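Local atomic coordinates of diaminopimelate decarboxylase (Phaeodactylum tricornutum, PDB entry 7JPJ), a protein that probably catalyses the pyridoxal 5'-phosphate-dependent decarboxylation of diaminopimelate to lysine, works as an obligate dimer and displays substrate promiscuity. Residues E196-T202 against T229-L235; F47-Y51 against E273-I278; A217-L221 against A262-F266. All coordinates share one frame. Residue numbers count along the deposited sequence, not the author numbering.

Interaction 1 (E196-T202 against T229-L235); sequences EVERIHT and TVKTMNL
Met233 folds its side chain across Ile200, its methyl CE lying 3.7 Å from Ile200 CG2 and 3.2 Å from Ile200 O, with chi1 t and chi2 p turning the thioether that way. The two segments are parallel, their strands 196-201 and 232-234 inclined by 20° with axes 4.8 Å apart. Arg199 pairs with Thr232, Ile200 with Met233 and His201 with Asn234. The ladder runs Ile200 N to Thr232 O (3.1 Å), Asn234 N to Ile200 O (2.8 Å) and Thr202 N to Asn234 O (2.8 Å). At its start, Glu198 O accepts both Lys231 N (2.8 Å) and Thr232 N (3.3 Å), where both chains kink, with psi near -13° at Glu198 and -5° at Lys231. Before the kink, Thr229, with chi1 p, gives OG1 to Val197 O (2.6 Å). Joined through helix 210-222, the strands form a beta-alpha-beta unit, adjacent staves of the alpha/beta (TIM) barrel of fold-type III pyridoxal-phosphate enzymes. Ile200 and Met233 point to the helix layer, where Val230 CG2 also meets Ile200 CG1 (3.9 Å) and Val197 CG1 (3.8 Å). Arg199, His201, Thr232 and Asn234 face the barrel interior. There His201, chi1 t, bonds through ND1 to Asn234 O (3.2 Å), with Asn234 ND2 over one face of the imidazole. That amide nitrogen is hydrogen-bonded to Glu279. Arg199 NH1 forms a salt bridge with Glu198 OE2 (3.1 Å), while its NE bonds to Asn121. The His201 side chain lies about 8 Å from that of Lys60, the predicted pyridoxal-phosphate attachment point, cofactor-free here.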
ATOM      1  N   GLU A 196      33.613 -18.784   7.218  1.00 27.09           N
ATOM      2  CA  GLU A 196      34.432 -18.338   6.096  1.00 26.46           C
ATOM      3  C   GLU A 196      33.641 -17.292   5.322  1.00 25.85           C
ATOM      4  O   GLU A 196      32.607 -17.610   4.723  1.00 25.79           O
ATOM      5  CB  GLU A 196      34.824 -19.505   5.192  1.00 26.55           C
ATOM      6  CG  GLU A 196      35.650 -19.085   3.982  1.00 25.93           C
ATOM      7  CD  GLU A 196      36.516 -20.208   3.443  1.00 26.12           C
ATOM      8  OE1 GLU A 196      36.408 -20.510   2.236  1.00 25.97           O
ATOM      9  OE2 GLU A 196      37.301 -20.787   4.226  1.00 27.10           O
ATOM     10  N   VAL A 197      34.120 -16.053   5.334  1.00 25.16           N
ATOM     11  CA  VAL A 197      33.456 -14.960   4.632  1.00 23.85           C
ATOM     12  C   VAL A 197      33.896 -14.995   3.172  1.00 23.57           C
ATOM     13  O   VAL A 197      35.059 -14.730   2.857  1.00 24.07           O
ATOM     14  CB  VAL A 197      33.771 -13.607   5.276  1.00 23.67           C
ATOM     15  CG1 VAL A 197      32.912 -12.518   4.662  1.00 22.51           C
ATOM     16  CG2 VAL A 197      33.557 -13.681   6.773  1.00 24.30           C
ATOM     17  N   GLU A 198      32.965 -15.319   2.275  1.00 25.05           N
ATOM     18  CA  GLU A 198      33.269 -15.443   0.858  1.00 24.07           C
ATOM     19  C   GLU A 198      32.754 -14.282   0.023  1.00 23.35           C
ATOM     20  O   GLU A 198      33.169 -14.148  -1.134  1.00 22.72           O
ATOM     21  CB  GLU A 198      32.689 -16.751   0.296  1.00 24.15           C
ATOM     22  CG  GLU A 198      31.173 -16.744   0.138  1.00 24.20           C
ATOM     23  CD  GLU A 198      30.648 -17.957  -0.618  1.00 24.29           C
ATOM     24  OE1 GLU A 198      31.467 -18.784  -1.071  1.00 24.33           O
ATOM     25  OE2 GLU A 198      29.412 -18.083  -0.758  1.00 24.41           O
ATOM     26  N   ARG A 199      31.879 -13.438   0.568  1.00 22.79           N
ATOM     27  CA  ARG A 199      31.195 -12.438  -0.237  1.00 22.15           C
ATOM     28  C   ARG A 199      30.785 -11.260   0.636  1.00 22.68           C
ATOM     29  O   ARG A 199      30.287 -11.445   1.748  1.00 23.26           O
ATOM     30  CB  ARG A 199      29.972 -13.053  -0.929  1.00 21.46           C
ATOM     31  CG  ARG A 199      29.020 -12.063  -1.568  1.00 20.67           C
ATOM     32  CD  ARG A 199      27.829 -12.783  -2.194  1.00 20.02           C
ATOM     33  NE  ARG A 199      27.038 -13.508  -1.201  1.00 20.93           N
ATOM     34  CZ  ARG A 199      27.107 -14.821  -0.997  1.00 21.54           C
ATOM     35  NH1 ARG A 199      27.936 -15.563  -1.720  1.00 21.35           N
ATOM     36  NH2 ARG A 199      26.351 -15.392  -0.069  1.00 22.51           N
ATOM     37  N   ILE A 200      31.005 -10.053   0.120  1.00 21.88           N
ATOM     38  CA  ILE A 200      30.582  -8.813   0.757  1.00 22.60           C
ATOM     39  C   ILE A 200      29.434  -8.232  -0.056  1.00 22.07           C
ATOM     40  O   ILE A 200      29.434  -8.315  -1.291  1.00 21.16           O
ATOM     41  CB  ILE A 200      31.747  -7.807   0.872  1.00 23.33           C
ATOM     42  CG1 ILE A 200      32.876  -8.390   1.725  1.00 23.73           C
ATOM     43  CG2 ILE A 200      31.278  -6.489   1.472  1.00 24.41           C
ATOM     44  CD1 ILE A 200      32.510  -8.565   3.188  1.00 24.45           C
ATOM     45  N   HIS A 201      28.451  -7.661   0.634  1.00 23.72           N
ATOM     46  CA  HIS A 201      27.255  -7.110   0.010  1.00 23.41           C
ATOM     47  C   HIS A 201      27.090  -5.656   0.427  1.00 24.92           C
ATOM     48  O   HIS A 201      27.149  -5.336   1.617  1.00 25.96           O
ATOM     49  CB  HIS A 201      26.012  -7.917   0.400  1.00 22.87           C
ATOM     50  CG  HIS A 201      24.789  -7.575  -0.395  1.00 22.05           C
ATOM     51  ND1 HIS A 201      24.818  -6.726  -1.480  1.00 21.82           N
ATOM     52  CD2 HIS A 201      23.501  -7.971  -0.262  1.00 21.40           C
ATOM     53  CE1 HIS A 201      23.600  -6.612  -1.980  1.00 20.89           C
ATOM     54  NE2 HIS A 201      22.783  -7.359  -1.260  1.00 20.57           N
ATOM     55  N   THR A 202      26.884  -4.784  -0.553  1.00 23.99           N
ATOM     56  CA  THR A 202      26.639  -3.373  -0.308  1.00 25.61           C
ATOM     57  C   THR A 202      25.462  -2.929  -1.166  1.00 25.47           C
ATOM     58  O   THR A 202      25.091  -3.593  -2.138  1.00 23.74           O
ATOM     59  CB  THR A 202      27.882  -2.526  -0.620  1.00 26.31           C
ATOM     60  OG1 THR A 202      27.728  -1.216  -0.065  1.00 27.95           O
ATOM     61  CG2 THR A 202      28.063  -2.397  -2.117  1.00 25.39           C
ATOM     62  N   THR A 229      39.304 -14.138   2.517  1.00 24.69           N
ATOM     63  CA  THR A 229      38.613 -15.240   1.860  1.00 24.38           C
ATOM     64  C   THR A 229      37.506 -14.781   0.917  1.00 23.61           C
ATOM     65  O   THR A 229      36.930 -15.621   0.218  1.00 23.18           O
ATOM     66  CB  THR A 229      38.024 -16.186   2.909  1.00 24.91           C
ATOM     67  OG1 THR A 229      37.327 -15.422   3.903  1.00 25.32           O
ATOM     68  CG2 THR A 229      39.128 -16.997   3.574  1.00 25.83           C
ATOM     69  N   VAL A 230      37.196 -13.482   0.878  1.00 23.69           N
ATOM     70  CA  VAL A 230      36.122 -12.987   0.022  1.00 22.99           C
ATOM     71  C   VAL A 230      36.538 -13.092  -1.439  1.00 22.30           C
ATOM     72  O   VAL A 230      37.649 -12.697  -1.819  1.00 22.72           O
ATOM     73  CB  VAL A 230      35.757 -11.542   0.394  1.00 23.10           C
ATOM     74  CG1 VAL A 230      34.778 -10.960  -0.619  1.00 22.38           C
ATOM     75  CG2 VAL A 230      35.173 -11.481   1.794  1.00 23.71           C
ATOM     76  N   LYS A 231      35.642 -13.627  -2.268  1.00 22.11           N
ATOM     77  CA  LYS A 231      35.876 -13.737  -3.697  1.00 21.65           C
ATOM     78  C   LYS A 231      34.819 -13.039  -4.540  1.00 20.80           C
ATOM     79  O   LYS A 231      34.973 -12.984  -5.765  1.00 20.70           O
ATOM     80  CB  LYS A 231      35.954 -15.214  -4.114  1.00 22.18           C
ATOM     81  CG  LYS A 231      37.090 -15.972  -3.444  1.00 23.44           C
ATOM     82  CD  LYS A 231      36.958 -17.471  -3.644  1.00 24.25           C
ATOM     83  CE  LYS A 231      38.177 -18.207  -3.115  1.00 25.74           C
ATOM     84  NZ  LYS A 231      38.760 -19.109  -4.147  1.00 26.95           N
ATOM     85  N   THR A 232      33.763 -12.501  -3.925  1.00 21.36           N
ATOM     86  CA  THR A 232      32.663 -11.880  -4.648  1.00 20.73           C
ATOM     87  C   THR A 232      32.271 -10.578  -3.964  1.00 21.48           C
ATOM     88  O   THR A 232      32.227 -10.503  -2.734  1.00 22.32           O
ATOM     89  CB  THR A 232      31.446 -12.815  -4.723  1.00 20.28           C
ATOM     90  OG1 THR A 232      31.797 -13.999  -5.446  1.00 20.10           O
ATOM     91  CG2 THR A 232      30.289 -12.139  -5.428  1.00 19.44           C
ATOM     92  N   MET A 233      31.988  -9.558  -4.772  1.00 21.11           N
ATOM     93  CA  MET A 233      31.508  -8.266  -4.296  1.00 21.93           C
ATOM     94  C   MET A 233      30.146  -7.988  -4.921  1.00 21.24           C
ATOM     95  O   MET A 233      30.032  -7.888  -6.147  1.00 20.53           O
ATOM     96  CB  MET A 233      32.504  -7.156  -4.642  1.00 22.66           C
ATOM     97  CG  MET A 233      31.994  -5.741  -4.402  1.00 23.81           C
ATOM     98  SD  MET A 233      32.290  -5.142  -2.728  1.00 25.44           S
ATOM     99  CE  MET A 233      30.684  -5.396  -1.977  1.00 25.30           C
ATOM    100  N   ASN A 234      29.119  -7.870  -4.077  1.00 21.03           N
ATOM    101  CA  ASN A 234      27.752  -7.582  -4.509  1.00 20.50           C
ATOM    102  C   ASN A 234      27.471  -6.100  -4.266  1.00 21.81           C
ATOM    103  O   ASN A 234      27.351  -5.665  -3.116  1.00 23.00           O
ATOM    104  CB  ASN A 234      26.759  -8.469  -3.758  1.00 20.16           C
ATOM    105  CG  ASN A 234      25.333  -8.356  -4.288  1.00 19.31           C
ATOM    106  OD1 ASN A 234      24.942  -7.347  -4.874  1.00 19.32           O
ATOM    107  ND2 ASN A 234      24.546  -9.401  -4.063  1.00 18.82           N
ATOM    108  N   LEU A 235      27.353  -5.332  -5.352  1.00 20.18           N
ATOM    109  CA  LEU A 235      27.150  -3.889  -5.283  1.00 21.80           C
ATOM    110  C   LEU A 235      25.684  -3.482  -5.218  1.00 22.01           C
ATOM    111  O   LEU A 235      25.395  -2.282  -5.166  1.00 23.77           O
ATOM    112  CB  LEU A 235      27.810  -3.206  -6.483  1.00 22.08           C
ATOM    113  CG  LEU A 235      29.336  -3.253  -6.523  1.00 22.37           C
ATOM    114  CD1 LEU A 235      29.866  -2.515  -7.748  1.00 22.92           C
ATOM    115  CD2 LEU A 235      29.921  -2.674  -5.244  1.00 23.66           C
TER

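Interaction 2 (F47-Y51 against E273-I278); sequences FPNAY and ELQMEI
The seam where an alpha/beta barrel closes, its last strand lying beside its first, is covered here by the loop that leads into the first strand. Residues 47-51, extended at first and without regular structure, lie between helix 34-45 and strand 53-58; they run 155° from the direction of 273-278, which carries strand 275-278. Nearest CA pairs are Tyr51-Gln275 (5.8 Å), Asn49-Met276 (6.9 Å) and Phe47-Ile278 (8.9 Å), and side chains rather than hydrogen bonds fill the gap. Met276, with chi1 and chi2 both t, extends toward the loop so that CE sits 3.8 Å from Phe47 CD1, 3.5 Å from Asn49 CB and 3.4 Å from Pro48 O. Its SD makes an oblique Met-aromatic contact, 5.3 Å from the centroid of the Phe47 ring. Beside it, Ile278 CD1 approaches Phe47 CD2 at 4.1 Å. At the other end, Tyr51 (chi1 m) offers a ring face to Glu273 CB, a CH-pi contact of 3.5 Å to the ring centroid. Within the loop, Asn49 ND2 bonds to Phe47 O (3.2 Å). Side chains alternate along the strand: Met276 and Ile278 face outward, whereas Glu277 turns inward to a salt bridge with Arg56, as expected in a TIM barrel.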
ATOM      1  N   PHE A  47      26.915  -5.474 -18.505  1.00 21.62           N
ATOM      2  CA  PHE A  47      27.517  -4.555 -17.550  1.00 21.87           C
ATOM      3  C   PHE A  47      29.034  -4.717 -17.558  1.00 22.06           C
ATOM      4  O   PHE A  47      29.532  -5.851 -17.514  1.00 21.81           O
ATOM      5  CB  PHE A  47      26.963  -4.815 -16.149  1.00 21.46           C
ATOM      6  CG  PHE A  47      27.168  -3.678 -15.187  1.00 21.72           C
ATOM      7  CD1 PHE A  47      28.352  -3.558 -14.478  1.00 21.71           C
ATOM      8  CD2 PHE A  47      26.169  -2.741 -14.979  1.00 21.36           C
ATOM      9  CE1 PHE A  47      28.543  -2.515 -13.588  1.00 21.59           C
ATOM     10  CE2 PHE A  47      26.351  -1.697 -14.089  1.00 20.63           C
ATOM     11  CZ  PHE A  47      27.541  -1.585 -13.394  1.00 20.89           C
ATOM     12  N   PRO A  48      29.797  -3.627 -17.622  1.00 22.49           N
ATOM     13  CA  PRO A  48      31.261  -3.748 -17.627  1.00 22.63           C
ATOM     14  C   PRO A  48      31.773  -4.377 -16.336  1.00 22.45           C
ATOM     15  O   PRO A  48      31.438  -3.935 -15.234  1.00 22.33           O
ATOM     16  CB  PRO A  48      31.736  -2.298 -17.779  1.00 22.85           C
ATOM     17  CG  PRO A  48      30.563  -1.570 -18.361  1.00 22.79           C
ATOM     18  CD  PRO A  48      29.354  -2.234 -17.790  1.00 22.55           C
ATOM     19  N   ASN A  49      32.588  -5.420 -16.482  1.00 20.49           N
ATOM     20  CA  ASN A  49      33.160  -6.126 -15.344  1.00 21.08           C
ATOM     21  C   ASN A  49      34.615  -6.457 -15.636  1.00 22.17           C
ATOM     22  O   ASN A  49      35.015  -6.598 -16.794  1.00 22.71           O
ATOM     23  CB  ASN A  49      32.381  -7.410 -15.014  1.00 21.08           C
ATOM     24  CG  ASN A  49      32.444  -8.435 -16.125  1.00 21.39           C
ATOM     25  OD1 ASN A  49      33.112  -9.459 -15.997  1.00 21.78           O
ATOM     26  ND2 ASN A  49      31.738  -8.172 -17.218  1.00 21.02           N
ATOM     27  N   ALA A  50      35.405  -6.585 -14.571  1.00 20.51           N
ATOM     28  CA  ALA A  50      36.829  -6.854 -14.715  1.00 21.79           C
ATOM     29  C   ALA A  50      37.132  -8.349 -14.731  1.00 22.06           C
ATOM     30  O   ALA A  50      37.837  -8.832 -15.623  1.00 23.25           O
ATOM     31  CB  ALA A  50      37.613  -6.167 -13.594  1.00 22.00           C
ATOM     32  N   TYR A  51      36.599  -9.097 -13.762  1.00 20.64           N
ATOM     33  CA  TYR A  51      36.946 -10.503 -13.593  1.00 21.09           C
ATOM     34  C   TYR A  51      35.709 -11.381 -13.436  1.00 20.10           C
ATOM     35  O   TYR A  51      35.779 -12.451 -12.823  1.00 20.22           O
ATOM     36  CB  TYR A  51      37.883 -10.684 -12.399  1.00 21.56           C
ATOM     37  CG  TYR A  51      39.033  -9.705 -12.393  1.00 22.54           C
ATOM     38  CD1 TYR A  51      40.082  -9.837 -13.292  1.00 24.00           C
ATOM     39  CD2 TYR A  51      39.069  -8.648 -11.493  1.00 22.17           C
ATOM     40  CE1 TYR A  51      41.135  -8.944 -13.298  1.00 25.04           C
ATOM     41  CE2 TYR A  51      40.122  -7.749 -11.489  1.00 23.23           C
ATOM     42  CZ  TYR A  51      41.151  -7.904 -12.396  1.00 24.66           C
ATOM     43  OH  TYR A  51      42.204  -7.020 -12.407  1.00 25.86           O
ATOM     44  N   GLU A 273      41.437 -11.039  -7.768  1.00 23.93           N
ATOM     45  CA  GLU A 273      40.482 -10.723  -8.824  1.00 23.85           C
ATOM     46  C   GLU A 273      39.099 -11.172  -8.363  1.00 23.27           C
ATOM     47  O   GLU A 273      38.837 -12.373  -8.243  1.00 23.04           O
ATOM     48  CB  GLU A 273      40.893 -11.393 -10.133  1.00 23.95           C
ATOM     49  CG  GLU A 273      42.287 -10.988 -10.602  1.00 24.55           C
ATOM     50  CD  GLU A 273      42.697 -11.649 -11.906  1.00 24.66           C
ATOM     51  OE1 GLU A 273      41.873 -12.381 -12.496  1.00 24.36           O
ATOM     52  OE2 GLU A 273      43.849 -11.431 -12.345  1.00 25.15           O
ATOM     53  N   LEU A 274      38.221 -10.208  -8.103  1.00 22.74           N
ATOM     54  CA  LEU A 274      36.947 -10.466  -7.444  1.00 22.29           C
ATOM     55  C   LEU A 274      35.810 -10.548  -8.452  1.00 21.91           C
ATOM     56  O   LEU A 274      35.750  -9.768  -9.407  1.00 21.92           O
ATOM     57  CB  LEU A 274      36.633  -9.373  -6.418  1.00 22.22           C
ATOM     58  CG  LEU A 274      37.559  -9.211  -5.211  1.00 22.64           C
ATOM     59  CD1 LEU A 274      37.086  -8.060  -4.341  1.00 22.68           C
ATOM     60  CD2 LEU A 274      37.643 -10.496  -4.405  1.00 22.76           C
ATOM     61  N   GLN A 275      34.904 -11.494  -8.221  1.00 22.81           N
ATOM     62  CA  GLN A 275      33.658 -11.548  -8.972  1.00 22.46           C
ATOM     63  C   GLN A 275      32.743 -10.404  -8.548  1.00 22.18           C
ATOM     64  O   GLN A 275      32.666 -10.058  -7.366  1.00 22.15           O
ATOM     65  CB  GLN A 275      32.964 -12.891  -8.745  1.00 22.23           C
ATOM     66  CG  GLN A 275      31.590 -12.996  -9.381  1.00 22.06           C
ATOM     67  CD  GLN A 275      31.639 -13.674 -10.732  1.00 22.53           C
ATOM     68  OE1 GLN A 275      32.670 -13.652 -11.406  1.00 22.90           O
ATOM     69  NE2 GLN A 275      30.522 -14.267 -11.146  1.00 22.67           N
ATOM     70  N   MET A 276      32.051  -9.806  -9.518  1.00 21.50           N
ATOM     71  CA  MET A 276      31.118  -8.720  -9.252  1.00 21.26           C
ATOM     72  C   MET A 276      29.679  -9.208  -9.372  1.00 20.69           C
ATOM     73  O   MET A 276      29.366 -10.095 -10.170  1.00 20.85           O
ATOM     74  CB  MET A 276      31.332  -7.544 -10.212  1.00 21.88           C
ATOM     75  CG  MET A 276      30.758  -6.231  -9.701  1.00 21.97           C
ATOM     76  SD  MET A 276      30.728  -4.894 -10.911  1.00 23.14           S
ATOM     77  CE  MET A 276      30.714  -5.806 -12.445  1.00 23.01           C
ATOM     78  N   GLU A 277      28.802  -8.608  -8.571  1.00 20.53           N
ATOM     79  CA  GLU A 277      27.377  -8.901  -8.610  1.00 19.94           C
ATOM     80  C   GLU A 277      26.589  -7.602  -8.595  1.00 19.71           C
ATOM     81  O   GLU A 277      26.982  -6.634  -7.939  1.00 19.97           O
ATOM     82  CB  GLU A 277      26.942  -9.768  -7.431  1.00 19.61           C
ATOM     83  CG  GLU A 277      27.487 -11.177  -7.464  1.00 19.85           C
ATOM     84  CD  GLU A 277      26.932 -12.028  -6.343  1.00 19.65           C
ATOM     85  OE1 GLU A 277      26.156 -11.497  -5.519  1.00 19.42           O
ATOM     86  OE2 GLU A 277      27.256 -13.235  -6.291  1.00 20.15           O
ATOM     87  N   ILE A 278      25.476  -7.592  -9.322  1.00 19.07           N
ATOM     88  CA  ILE A 278      24.551  -6.469  -9.338  1.00 18.56           C
ATOM     89  C   ILE A 278      23.148  -7.006  -9.094  1.00 18.47           C
ATOM     90  O   ILE A 278      22.799  -8.108  -9.525  1.00 18.86           O
ATOM     91  CB  ILE A 278      24.622  -5.678 -10.665  1.00 18.50           C
ATOM     92  CG1 ILE A 278      24.251  -6.566 -11.856  1.00 18.85           C
ATOM     93  CG2 ILE A 278      26.009  -5.085 -10.852  1.00 18.78           C
ATOM     94  CD1 ILE A 278      24.225  -5.828 -13.175  1.00 19.02           C
TER

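Interaction 3 (A217-L221 against A262-F266)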
ATOM      1  N   ALA A 217      31.996   1.808  -5.386  1.00 27.53           N
ATOM      2  CA  ALA A 217      32.760   0.570  -5.498  1.00 26.52           C
ATOM      3  C   ALA A 217      34.014   0.611  -4.632  1.00 26.97           C
ATOM      4  O   ALA A 217      34.320  -0.356  -3.924  1.00 26.50           O
ATOM      5  CB  ALA A 217      33.124   0.306  -6.959  1.00 25.95           C
ATOM      6  N   THR A 218      34.753   1.722  -4.674  1.00 24.88           N
ATOM      7  CA  THR A 218      36.000   1.813  -3.919  1.00 26.10           C
ATOM      8  C   THR A 218      35.760   1.614  -2.428  1.00 25.57           C
ATOM      9  O   THR A 218      36.526   0.911  -1.758  1.00 25.66           O
ATOM     10  CB  THR A 218      36.672   3.163  -4.175  1.00 28.25           C
ATOM     11  OG1 THR A 218      37.129   3.220  -5.533  1.00 29.04           O
ATOM     12  CG2 THR A 218      37.857   3.360  -3.236  1.00 29.67           C
ATOM     13  N   LYS A 219      34.692   2.208  -1.894  1.00 26.22           N
ATOM     14  CA  LYS A 219      34.441   2.116  -0.459  1.00 26.76           C
ATOM     15  C   LYS A 219      34.031   0.704  -0.054  1.00 25.92           C
ATOM     16  O   LYS A 219      34.484   0.192   0.975  1.00 26.06           O
ATOM     17  CB  LYS A 219      33.374   3.132  -0.050  1.00 27.35           C
ATOM     18  CG  LYS A 219      32.991   3.066   1.417  1.00 27.76           C
ATOM     19  CD  LYS A 219      32.963   4.453   2.036  1.00 28.96           C
ATOM     20  CE  LYS A 219      33.282   4.393   3.523  1.00 28.99           C
ATOM     21  NZ  LYS A 219      34.587   5.045   3.843  1.00 31.80           N
ATOM     22  N   SER A 220      33.179   0.059  -0.851  1.00 26.90           N
ATOM     23  CA  SER A 220      32.746  -1.295  -0.524  1.00 26.03           C
ATOM     24  C   SER A 220      33.880  -2.301  -0.674  1.00 25.30           C
ATOM     25  O   SER A 220      33.944  -3.277   0.083  1.00 24.84           O
ATOM     26  CB  SER A 220      31.567  -1.692  -1.407  1.00 25.29           C
ATOM     27  OG  SER A 220      30.583  -0.675  -1.401  1.00 26.13           O
ATOM     28  N   LEU A 221      34.775  -2.082  -1.641  1.00 25.95           N
ATOM     29  CA  LEU A 221      35.889  -3.003  -1.846  1.00 25.23           C
ATOM     30  C   LEU A 221      36.868  -2.978  -0.679  1.00 25.92           C
ATOM     31  O   LEU A 221      37.566  -3.969  -0.440  1.00 25.47           O
ATOM     32  CB  LEU A 221      36.616  -2.668  -3.152  1.00 25.02           C
ATOM     33  CG  LEU A 221      35.923  -3.076  -4.458  1.00 23.96           C
ATOM     34  CD1 LEU A 221      36.531  -2.357  -5.647  1.00 24.17           C
ATOM     35  CD2 LEU A 221      35.978  -4.582  -4.664  1.00 22.69           C
ATOM     36  N   ALA A 262      37.694   0.153 -10.700  1.00 25.50           N
ATOM     37  CA  ALA A 262      37.881   0.033  -9.258  1.00 25.36           C
ATOM     38  C   ALA A 262      38.142  -1.410  -8.850  1.00 24.76           C
ATOM     39  O   ALA A 262      38.811  -1.660  -7.842  1.00 25.07           O
ATOM     40  CB  ALA A 262      36.663   0.586  -8.522  1.00 24.82           C
ATOM     41  N   PHE A 263      37.621  -2.371  -9.617  1.00 26.52           N
ATOM     42  CA  PHE A 263      37.966  -3.770  -9.389  1.00 25.69           C
ATOM     43  C   PHE A 263      39.396  -4.058  -9.819  1.00 26.38           C
ATOM     44  O   PHE A 263      40.098  -4.846  -9.175  1.00 25.85           O
ATOM     45  CB  PHE A 263      36.998  -4.679 -10.139  1.00 24.71           C
ATOM     46  CG  PHE A 263      35.795  -5.062  -9.343  1.00 23.27           C
ATOM     47  CD1 PHE A 263      34.773  -4.152  -9.130  1.00 23.20           C
ATOM     48  CD2 PHE A 263      35.678  -6.334  -8.813  1.00 22.16           C
ATOM     49  CE1 PHE A 263      33.660  -4.504  -8.400  1.00 22.06           C
ATOM     50  CE2 PHE A 263      34.568  -6.692  -8.081  1.00 21.19           C
ATOM     51  CZ  PHE A 263      33.558  -5.774  -7.872  1.00 21.15           C
ATOM     52  N   LYS A 264      39.841  -3.439 -10.914  1.00 26.70           N
ATOM     53  CA  LYS A 264      41.215  -3.631 -11.361  1.00 27.33           C
ATOM     54  C   LYS A 264      42.205  -3.010 -10.383  1.00 28.01           C
ATOM     55  O   LYS A 264      43.282  -3.569 -10.146  1.00 28.02           O
ATOM     56  CB  LYS A 264      41.404  -3.039 -12.759  1.00 28.12           C
ATOM     57  CG  LYS A 264      40.588  -3.711 -13.851  1.00 27.49           C
ATOM     58  CD  LYS A 264      41.168  -3.401 -15.225  1.00 28.12           C
ATOM     59  CE  LYS A 264      40.244  -3.860 -16.342  1.00 27.34           C
ATOM     60  NZ  LYS A 264      39.005  -3.034 -16.402  1.00 27.56           N
ATOM     61  N   LYS A 265      41.862  -1.853  -9.810  1.00 27.95           N
ATOM     62  CA  LYS A 265      42.752  -1.226  -8.840  1.00 28.37           C
ATOM     63  C   LYS A 265      42.863  -2.060  -7.572  1.00 27.44           C
ATOM     64  O   LYS A 265      43.914  -2.056  -6.921  1.00 27.35           O
ATOM     65  CB  LYS A 265      42.271   0.189  -8.510  1.00 28.38           C
ATOM     66  CG  LYS A 265      43.314   1.049  -7.795  1.00 28.73           C
ATOM     67  CD  LYS A 265      42.790   2.451  -7.493  1.00 28.49           C
ATOM     68  CE  LYS A 265      43.092   3.427  -8.628  1.00 29.66           C
ATOM     69  NZ  LYS A 265      41.897   3.731  -9.472  1.00 28.98           N
ATOM     70  N   PHE A 266      41.798  -2.777  -7.211  1.00 29.05           N
ATOM     71  CA  PHE A 266      41.865  -3.678  -6.066  1.00 27.68           C
ATOM     72  C   PHE A 266      42.807  -4.841  -6.348  1.00 27.30           C
ATOM     73  O   PHE A 266      43.638  -5.200  -5.505  1.00 26.92           O
ATOM     74  CB  PHE A 266      40.465  -4.186  -5.718  1.00 26.58           C
ATOM     75  CG  PHE A 266      40.391  -4.909  -4.404  1.00 25.54           C
ATOM     76  CD1 PHE A 266      40.303  -4.205  -3.216  1.00 25.39           C
ATOM     77  CD2 PHE A 266      40.412  -6.293  -4.358  1.00 24.75           C
ATOM     78  CE1 PHE A 266      40.236  -4.868  -2.002  1.00 24.84           C
ATOM     79  CE2 PHE A 266      40.345  -6.964  -3.150  1.00 24.29           C
ATOM     80  CZ  PHE A 266      40.257  -6.248  -1.969  1.00 24.36           C
TER
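This is a helix-helix contact in the outer layer of an alpha/beta (TIM) barrel, between the helix that follows strand 196-201 and the one that follows strand 232-234. Helices 210-222 and 252-270 are therefore neighbours round the barrel, and both run in the same general sense: over these short segments their axes cross at -36° and come within 9.8 Å. The inclination is consistent with successive helices wrapping a curved, closed sheet. At the near end of the interface the spacing is kept short by small side chains, Ala217 CB meeting Ala262 CB at 3.9 Å, with Thr218 OG1 4.0 Å from the same methyl, Ala262 CB, on the exposed flank. One helical turn further on, a larger residue takes over. Leu221, an m,t rotamer, has the greatest area covered in this contact and projects among Ala262, Phe263 and Phe266. Its CD2 sits over the face of the Phe263 ring, 4.2 Å from the centroid and only 12° off the normal, a CH-pi contact; its CB is 4.0 Å from Phe266 CD1. Three residues apart on the helix and in different rotamers (chi1 near -90° for Phe263, t for Phe266), the two phenylalanines diverge. Leu274, in the loop just before strand 275-278, touches Leu221 and both rings, while Met233 of strand 232-234 touches Phe263, so the interface is continuous with the sheet beneath. Backbone atoms are drawn in as well: Leu221 CD1 comes to 3.2 Å from Ala262 O, the acceptor for Phe266 N in its own helix, and Leu221 O lies 3.2 Å from Phe266 CE1.

The three contacts occupy one sector of the barrel in the pyridoxal-binding domain. The centre of interaction 1 is about 12 Å from those of interaction 2 and interaction 3, and the centres of interaction 2 and interaction 3 are about 10 Å apart. Along the chain, 47-51 comes first and 273-278 last, enclosing the others; between them the segments of interactions 1 and 3 alternate as strand, helix, strand, helix. Interactions 1 and 2 share the sheet, since strand 232-234 pairs with 275-278 (Met233 N to Gln275 O, 2.7 Å). Phe263 joins all three, its CZ lying 3.7 Å from Met233 CB and 3.4 Å from Met276 CG. Paired strands, covering loop and helix pair thus share one hydrophobic layer between strands and helices.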